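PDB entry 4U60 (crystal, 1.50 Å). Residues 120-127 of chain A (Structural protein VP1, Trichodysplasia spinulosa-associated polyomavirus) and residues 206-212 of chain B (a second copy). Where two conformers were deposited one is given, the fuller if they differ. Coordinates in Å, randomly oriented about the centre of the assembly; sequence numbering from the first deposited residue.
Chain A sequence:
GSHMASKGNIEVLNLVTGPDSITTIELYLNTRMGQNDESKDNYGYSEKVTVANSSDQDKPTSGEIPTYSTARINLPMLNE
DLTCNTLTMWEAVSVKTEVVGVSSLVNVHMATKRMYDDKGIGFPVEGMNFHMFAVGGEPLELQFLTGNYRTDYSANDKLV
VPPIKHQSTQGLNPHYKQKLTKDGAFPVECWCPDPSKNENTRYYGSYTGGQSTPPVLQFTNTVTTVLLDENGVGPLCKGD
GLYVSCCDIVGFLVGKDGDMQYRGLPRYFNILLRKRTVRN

Chain A, residues 120-127: GIGFPVEG
Chain B (206-212) SYTGGQS

Residues 120-127 of chain A form an extended segment without regular helix or strand: phi lies between -60° and -73° and psi between 126° and 167° from I121(A) to V125(A), then E126(A) opens to -158/163 and G127(A) turns to 108/-147, angles that call for glycine. In chain B, a strand ends at T208(B) and a loop follows through G209(B) (-100/-140), G210(B) (82/-178, a positive phi favouring glycine) and Q211(B) (-88/-54). CA 121 to 126 in chain A and CA 207 to 211 in chain B run 118° apart, with CA atoms 6.6 Å apart for F123(A) and Q211(B) and 5.7 Å for E126(A) and G210(B).

Q211(B) (m, t, chi3 39°) reaches across, its NE2 donating a nearly straight hydrogen bond to E126(A) OE2 (2.9 Å, 170°); carboxylate charge suits an amide donor. The same NE2 lies over one face of the F123(A) ring (chi1 m, chi2 2°), 3.6 Å from CZ; CA-to-CB points sideways, but the ring end comes nearer, its flat face a surface for the amide. E126(A) (p, t, chi3 9°) brings OE1 within 3.3 Å of G210(B) CA, and one water joins OE1 (3.1 Å) to Q211(B) N (3.0 Å).

P124(A), C-gamma endo, its CA-to-CB bond pointing toward chain B, packs its compact ring by van der Waals contact, CG 3.6 Å from G210(B) O and CB 4.0 Å from Y207(B) OH (chi1 t, chi2 88°). A second water donates to V125(A) O (2.6 Å), accepts from G210(B) N (2.9 Å) and is hydrogen-bonded to Y207(B) OH (2.8 Å). At G209(B), a CB would strike Y207(B) CE2.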

# COMPACT_ATOMS: atom_id res chain seq x y z
N GLY A 120 -20.89 -8.61 20.12
CA GLY A 120 -20.35 -8.61 18.76
C GLY A 120 -19.62 -9.88 18.37
O GLY A 120 -19.71 -10.91 19.06
N ILE A 121 -18.91 -9.80 17.25
CA ILE A 121 -18.16 -10.96 16.76
C ILE A 121 -17.08 -11.43 17.72
O ILE A 121 -16.53 -10.64 18.51
CB ILE A 121 -17.45 -10.68 15.41
CG1 ILE A 121 -16.44 -9.55 15.54
CG2 ILE A 121 -18.47 -10.36 14.34
CD1 ILE A 121 -15.53 -9.44 14.34
N GLY A 122 -16.73 -12.70 17.64
CA GLY A 122 -15.49 -13.18 18.21
C GLY A 122 -14.32 -12.56 17.46
O GLY A 122 -14.40 -12.33 16.25
N PHE A 123 -13.25 -12.23 18.17
CA PHE A 123 -12.08 -11.70 17.48
C PHE A 123 -11.58 -12.74 16.47
O PHE A 123 -11.39 -13.89 16.84
CB PHE A 123 -10.93 -11.42 18.45
CG PHE A 123 -11.15 -10.28 19.43
CD1 PHE A 123 -12.32 -9.56 19.50
CD2 PHE A 123 -10.12 -9.95 20.33
CE1 PHE A 123 -12.49 -8.54 20.42
CE2 PHE A 123 -10.28 -8.94 21.25
CZ PHE A 123 -11.46 -8.22 21.29
N PRO A 124 -11.34 -12.35 15.22
CA PRO A 124 -10.70 -13.28 14.31
C PRO A 124 -9.23 -13.41 14.67
O PRO A 124 -8.70 -12.63 15.47
CB PRO A 124 -10.87 -12.60 12.94
CG PRO A 124 -10.84 -11.15 13.26
CD PRO A 124 -11.47 -11.00 14.63
N VAL A 125 -8.59 -14.41 14.10
CA VAL A 125 -7.15 -14.54 14.23
C VAL A 125 -6.53 -13.28 13.62
O VAL A 125 -6.80 -12.92 12.48
CB VAL A 125 -6.67 -15.83 13.55
CG1 VAL A 125 -5.15 -15.85 13.36
CG2 VAL A 125 -7.14 -17.04 14.34
N GLU A 126 -5.68 -12.60 14.39
CA GLU A 126 -5.21 -11.30 13.98
C GLU A 126 -3.90 -10.94 14.69
O GLU A 126 -3.54 -11.54 15.70
CB GLU A 126 -6.29 -10.23 14.23
CG GLU A 126 -6.66 -10.06 15.71
CD GLU A 126 -7.79 -9.08 15.96
OE1 GLU A 126 -8.45 -8.64 14.98
OE2 GLU A 126 -8.02 -8.73 17.14
N GLY A 127 -3.21 -9.96 14.14
CA GLY A 127 -1.92 -9.52 14.67
C GLY A 127 -0.76 -9.92 13.78
O GLY A 127 -0.89 -9.97 12.55
N SER B 206 -8.09 -12.98 -1.81
CA SER B 206 -7.46 -12.13 -0.83
C SER B 206 -8.30 -12.07 0.44
O SER B 206 -9.51 -12.24 0.41
CB SER B 206 -7.29 -10.71 -1.38
OG SER B 206 -8.55 -10.10 -1.60
N TYR B 207 -7.61 -11.82 1.55
CA TYR B 207 -8.22 -11.70 2.87
C TYR B 207 -7.53 -10.52 3.57
O TYR B 207 -6.30 -10.45 3.61
CB TYR B 207 -7.96 -12.97 3.68
CG TYR B 207 -8.44 -12.93 5.13
CD1 TYR B 207 -9.72 -13.30 5.47
CD2 TYR B 207 -7.58 -12.53 6.16
CE1 TYR B 207 -10.16 -13.27 6.78
CE2 TYR B 207 -8.00 -12.52 7.48
CZ TYR B 207 -9.29 -12.89 7.79
OH TYR B 207 -9.70 -12.87 9.12
N THR B 208 -8.35 -9.65 4.14
CA THR B 208 -7.88 -8.60 5.04
C THR B 208 -8.71 -8.73 6.30
O THR B 208 -9.94 -8.61 6.25
CB THR B 208 -8.12 -7.21 4.45
OG1 THR B 208 -7.31 -7.07 3.27
CG2 THR B 208 -7.73 -6.12 5.48
N GLY B 209 -8.06 -8.99 7.43
CA GLY B 209 -8.79 -9.30 8.63
C GLY B 209 -8.91 -8.13 9.59
O GLY B 209 -9.09 -6.98 9.17
N GLY B 210 -8.77 -8.45 10.87
CA GLY B 210 -8.92 -7.47 11.95
C GLY B 210 -10.37 -7.23 12.30
O GLY B 210 -11.28 -7.87 11.74
N GLN B 211 -10.58 -6.33 13.26
CA GLN B 211 -11.92 -6.15 13.86
C GLN B 211 -12.85 -5.17 13.14
O GLN B 211 -14.02 -5.49 12.85
CB GLN B 211 -11.76 -5.76 15.33
CG GLN B 211 -11.28 -6.89 16.22
CD GLN B 211 -11.05 -6.45 17.64
OE1 GLN B 211 -11.82 -5.65 18.18
NE2 GLN B 211 -9.97 -6.93 18.25
N SER B 212 -12.37 -3.95 12.93
CA SER B 212 -13.16 -2.85 12.39
C SER B 212 -12.47 -2.23 11.19
O SER B 212 -12.72 -1.07 10.83
CB SER B 212 -13.37 -1.79 13.48
OG SER B 212 -14.19 -2.31 14.51
O HOH W 1 -8.30 -11.33 11.00
O HOH W 2 -8.02 -5.64 14.62